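Hia (Haemophilus influenzae, PDB 1S7M) is a trimeric autotransporter adhesin of the bacterial outer membrane, and this piece of it, the HiaBD1 binding domain, probably takes part in recognising host cells. Local coordinates at residues G8-I13 with T19-N24; F63-L66 with N72-K75. All coordinates share one frame; numbering follows the deposited sequence.

Contact 1 (G8-I13 with T19-N24)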
loop_
_atom_site.group_PDB
_atom_site.type_symbol
_atom_site.label_atom_id
_atom_site.label_comp_id
_atom_site.label_asym_id
_atom_site.label_seq_id
_atom_site.Cartn_x
_atom_site.Cartn_y
_atom_site.Cartn_z
ATOM N N GLY A 8 -20.414 -29.819 -13.544
ATOM C CA GLY A 8 -20.902 -29.907 -12.125
ATOM C C GLY A 8 -21.137 -28.555 -11.453
ATOM O O GLY A 8 -21.692 -28.495 -10.352
ATOM N N ALA A 9 -20.719 -27.470 -12.102
ATOM C CA ALA A 9 -20.897 -26.139 -11.537
ATOM C C ALA A 9 -22.355 -25.713 -11.578
ATOM O O ALA A 9 -23.088 -26.055 -12.508
ATOM C CB ALA A 9 -20.041 -25.115 -12.294
ATOM N N LYS A 10 -22.782 -24.974 -10.563
ATOM C CA LYS A 10 -24.147 -24.486 -10.532
ATOM C C LYS A 10 -24.185 -23.028 -10.095
ATOM O O LYS A 10 -23.303 -22.560 -9.375
ATOM C CB LYS A 10 -25.016 -25.328 -9.592
ATOM C CG LYS A 10 -24.659 -25.241 -8.116
ATOM C CD LYS A 10 -25.667 -26.022 -7.287
ATOM C CE LYS A 10 -25.470 -25.791 -5.794
ATOM N NZ LYS A 10 -26.476 -26.538 -4.984
ATOM N N THR A 11 -25.209 -22.321 -10.549
ATOM C CA THR A 11 -25.405 -20.929 -10.212
ATOM C C THR A 11 -26.780 -20.811 -9.576
ATOM O O THR A 11 -27.784 -21.132 -10.206
ATOM C CB THR A 11 -25.361 -20.050 -11.465
ATOM O OG1 THR A 11 -24.016 -19.976 -11.941
ATOM C CG2 THR A 11 -25.880 -18.651 -11.166
ATOM N N GLU A 12 -26.825 -20.366 -8.327
ATOM C CA GLU A 12 -28.090 -20.212 -7.625
ATOM C C GLU A 12 -28.442 -18.758 -7.401
ATOM O O GLU A 12 -27.573 -17.940 -7.103
ATOM C CB GLU A 12 -28.041 -20.903 -6.265
ATOM C CG GLU A 12 -27.845 -22.395 -6.326
ATOM C CD GLU A 12 -28.238 -23.087 -5.025
ATOM O OE1 GLU A 12 -28.933 -22.449 -4.193
ATOM O OE2 GLU A 12 -27.865 -24.270 -4.847
ATOM N N ILE A 13 -29.725 -18.452 -7.552
ATOM C CA ILE A 13 -30.253 -17.121 -7.322
ATOM C C ILE A 13 -31.347 -17.290 -6.274
ATOM O O ILE A 13 -32.272 -18.082 -6.451
ATOM C CB ILE A 13 -30.888 -16.520 -8.582
ATOM C CG1 ILE A 13 -29.830 -16.313 -9.659
ATOM C CG2 ILE A 13 -31.551 -15.203 -8.248
ATOM C CD1 ILE A 13 -30.401 -15.852 -10.974
ATOM N N THR A 19 -25.041 -17.027 -6.173
ATOM C CA THR A 19 -23.910 -17.858 -5.759
ATOM C C THR A 19 -23.547 -18.910 -6.826
ATOM O O THR A 19 -24.424 -19.611 -7.343
ATOM C CB THR A 19 -24.205 -18.613 -4.445
ATOM O OG1 THR A 19 -24.585 -17.687 -3.425
ATOM C CG2 THR A 19 -22.980 -19.351 -3.979
ATOM N N ILE A 20 -22.259 -19.008 -7.155
ATOM C CA ILE A 20 -21.766 -19.988 -8.115
ATOM C C ILE A 20 -20.917 -20.976 -7.331
ATOM O O ILE A 20 -19.950 -20.591 -6.671
ATOM C CB ILE A 20 -20.831 -19.389 -9.212
ATOM C CG1 ILE A 20 -21.602 -18.520 -10.208
ATOM C CG2 ILE A 20 -20.197 -20.514 -10.010
ATOM C CD1 ILE A 20 -21.940 -17.133 -9.739
ATOM N N THR A 21 -21.283 -22.246 -7.390
ATOM C CA THR A 21 -20.523 -23.280 -6.711
ATOM C C THR A 21 -19.753 -24.026 -7.798
ATOM O O THR A 21 -20.346 -24.598 -8.705
ATOM C CB THR A 21 -21.449 -24.254 -5.976
ATOM O OG1 THR A 21 -22.312 -23.523 -5.101
ATOM C CG2 THR A 21 -20.638 -25.251 -5.175
ATOM N N PRO A 22 -18.416 -24.007 -7.730
ATOM C CA PRO A 22 -17.567 -24.683 -8.719
ATOM C C PRO A 22 -17.867 -26.178 -8.777
ATOM O O PRO A 22 -18.514 -26.726 -7.881
ATOM C CB PRO A 22 -16.157 -24.414 -8.209
ATOM C CG PRO A 22 -16.295 -23.157 -7.444
ATOM C CD PRO A 22 -17.591 -23.356 -6.703
ATOM N N ALA A 23 -17.383 -26.838 -9.822
ATOM C CA ALA A 23 -17.618 -28.271 -9.965
ATOM C C ALA A 23 -17.046 -29.048 -8.791
ATOM O O ALA A 23 -17.356 -30.222 -8.623
ATOM C CB ALA A 23 -17.010 -28.782 -11.271
ATOM N N ASN A 24 -16.232 -28.392 -7.969
ATOM C CA ASN A 24 -15.607 -29.053 -6.827
ATOM C C ASN A 24 -16.205 -28.775 -5.439
ATOM O O ASN A 24 -15.549 -29.015 -4.429
ATOM C CB ASN A 24 -14.118 -28.734 -6.816
#
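T19 faces E12 as a hydrogen-bonded antiparallel pair, and both of its backbone polar atoms are used: E12 N donates to T19 O at 2.7 Å, while T19 N donates to E12 O at 2.8 Å, both bonds nearly straight. The same carbonyl, T19 O, also receives the CA-H of T11. One step on, I20 pairs with T11 without mutual backbone bonds, and here the side chains do the touching. They lie side by side and point the same way, I20 CG1 resting 3.3 Å from T11 OG1. That hydroxyl stands beside its own backbone N (chi1 -72°); it hydrogen-bonds N14 O of the second subunit and, weakly, K15 O of the same subunit, whose G17 packs on both T11 and I20. T21 then pairs with K10 in a second ring of two backbone bonds, T21 N to K10 O at 2.8 Å and K10 N to T21 O at 3.1 Å. On this face K10 runs alongside T21, its CG 4.0 Å from T21 CB. With CG between the backbone N and the carbonyl carbon (chi1 66°), the extended chain of K10 carries NZ to E12 OE2, 2.7 Å away, a salt bridge between neighbours on the K10, E12, T19 and T21 face. P22 ends the regular pairing. At this end A9 CA makes a CA-H...O contact with T21 O, A9 CB approaches A23 N, and A23 CA lies 3.8 Å from G8 C. The alternating pairs and the 157° between 10-13 and 19-21 establish antiparallel pairing; the short connection makes strands 10-14 and 17-21 a beta hairpin, at one edge of this chain's four-stranded sheet, with T11 and I20 turned to a subunit interface of the homotrimer.

Contact 2 (F63-L66 with N72-K75)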
loop_
_atom_site.group_PDB
_atom_site.type_symbol
_atom_site.label_atom_id
_atom_site.label_comp_id
_atom_site.label_asym_id
_atom_site.label_seq_id
_atom_site.Cartn_x
_atom_site.Cartn_y
_atom_site.Cartn_z
ATOM N N PHE A 63 -3.985 15.317 -16.496
ATOM C CA PHE A 63 -4.047 15.899 -15.166
ATOM C C PHE A 63 -4.468 17.323 -15.455
ATOM O O PHE A 63 -3.881 17.991 -16.309
ATOM C CB PHE A 63 -2.671 15.903 -14.488
ATOM C CG PHE A 63 -2.657 16.564 -13.121
ATOM C CD1 PHE A 63 -2.916 15.826 -11.968
ATOM C CD2 PHE A 63 -2.366 17.920 -12.993
ATOM C CE1 PHE A 63 -2.879 16.428 -10.701
ATOM C CE2 PHE A 63 -2.327 18.529 -11.739
ATOM C CZ PHE A 63 -2.583 17.781 -10.587
ATOM N N ASP A 64 -5.483 17.793 -14.757
ATOM C CA ASP A 64 -5.925 19.141 -14.976
ATOM C C ASP A 64 -5.358 20.014 -13.884
ATOM O O ASP A 64 -5.758 19.918 -12.741
ATOM C CB ASP A 64 -7.457 19.206 -14.981
ATOM C CG ASP A 64 -7.982 20.626 -15.141
ATOM O OD1 ASP A 64 -9.215 20.801 -15.243
ATOM O OD2 ASP A 64 -7.161 21.570 -15.148
ATOM N N PRO A 65 -4.412 20.897 -14.233
ATOM C CA PRO A 65 -3.773 21.809 -13.275
ATOM C C PRO A 65 -4.701 22.804 -12.582
ATOM O O PRO A 65 -4.387 23.274 -11.497
ATOM C CB PRO A 65 -2.733 22.543 -14.127
ATOM C CG PRO A 65 -2.413 21.572 -15.205
ATOM C CD PRO A 65 -3.779 21.004 -15.557
ATOM N N LEU A 66 -5.840 23.116 -13.192
ATOM C CA LEU A 66 -6.736 24.123 -12.615
ATOM C C LEU A 66 -7.675 23.701 -11.495
ATOM O O LEU A 66 -8.286 24.547 -10.848
ATOM C CB LEU A 66 -7.527 24.809 -13.741
ATOM C CG LEU A 66 -6.602 25.709 -14.573
ATOM C CD1 LEU A 66 -7.235 26.114 -15.922
ATOM C CD2 LEU A 66 -6.281 26.931 -13.722
ATOM N N ASN A 72 -0.458 19.148 -4.805
ATOM C CA ASN A 72 -0.665 18.115 -5.817
ATOM C C ASN A 72 -0.031 18.501 -7.138
ATOM O O ASN A 72 0.586 17.668 -7.802
ATOM C CB ASN A 72 -2.159 17.812 -6.027
ATOM C CG ASN A 72 -2.417 16.341 -6.343
ATOM O OD1 ASN A 72 -3.052 15.989 -7.350
ATOM N ND2 ASN A 72 -1.912 15.459 -5.467
ATOM N N LEU A 73 -0.164 19.764 -7.527
ATOM C CA LEU A 73 0.414 20.229 -8.797
ATOM C C LEU A 73 1.956 20.196 -8.795
ATOM O O LEU A 73 2.577 19.826 -9.789
ATOM C CB LEU A 73 -0.079 21.657 -9.118
ATOM C CG LEU A 73 0.384 22.249 -10.458
ATOM C CD1 LEU A 73 0.036 21.301 -11.591
ATOM C CD2 LEU A 73 -0.294 23.623 -10.696
ATOM N N THR A 74 2.558 20.598 -7.678
ATOM C CA THR A 74 4.007 20.616 -7.539
ATOM C C THR A 74 4.553 19.207 -7.781
ATOM O O THR A 74 5.505 19.007 -8.549
ATOM C CB THR A 74 4.412 21.045 -6.118
ATOM O OG1 THR A 74 3.983 22.386 -5.885
ATOM C CG2 THR A 74 5.912 20.986 -5.933
ATOM N N LYS A 75 3.924 18.235 -7.124
ATOM C CA LYS A 75 4.347 16.855 -7.247
ATOM C C LYS A 75 4.113 16.385 -8.672
ATOM O O LYS A 75 4.946 15.661 -9.233
ATOM C CB LYS A 75 3.605 15.987 -6.212
ATOM C CG LYS A 75 4.108 16.236 -4.775
ATOM C CD LYS A 75 3.230 15.610 -3.700
ATOM C CE LYS A 75 3.889 15.805 -2.333
ATOM N NZ LYS A 75 2.960 15.518 -1.201
#
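The backbones of F63-L66 and N72-K75 stay well apart, the nearest pair of CA atoms, P65 and L73, being 6.3 Å from each other. F63-L66 has no regular secondary structure, whereas N72-K75 is a piece of helix 70-77, so this is loop-on-helix packing in the HiaBD2_N family region. The loop is bent by an Asx turn: D64 OD2 accepts the backbone N-H of L66 at 2.8 Å, the donor lying well above the carboxylate plane. Across the gap the contact is made by side chains. The CB of F63 points toward the helix, and a chi1 of 177° keeps the ring away from its own backbone N, where it meets two successive residues through CE1/CZ and CE2. L73 brings one methyl, CD1, to F63 CE2 at 3.6 Å, approaching the ring obliquely; the same methyl meets P65 CB at 4.0 Å, so a single branch of L73 bridges two loop residues. S68, from the connecting loop, touches both F63 and L73. The buried amide of N72 is turned 37° from the ring plane, and its oxygen takes a hydrogen bond from N86 ND2, which ties this helix residue to another part of the chain. At the ring edge, N72 OD1 lies near the ring plane, 3.4 Å from F63 CE1 and 3.7 Å from F63 CZ.

From the N terminus, the chain closes contact 1 first: strand 10-14 turns back through a short connection into strand 17-21, which in turn hydrogen-bonds to strand 34-37, so that the hairpin becomes half of a four-stranded antiparallel sheet. The chain then leaves that sheet, passes strands 46-51 and 56-57, and enters the loop at F63-L66; contact 2 closes across the five residues 67-71, within helix 70-77. The two closures follow in series, neither enclosing nor crossing the other. Their centres lie 48 Å apart and their nearest atoms about 38 Å, so each belongs to a separate part of the elongated chain: the N-terminal sheet in one case, the loop and helix in the other.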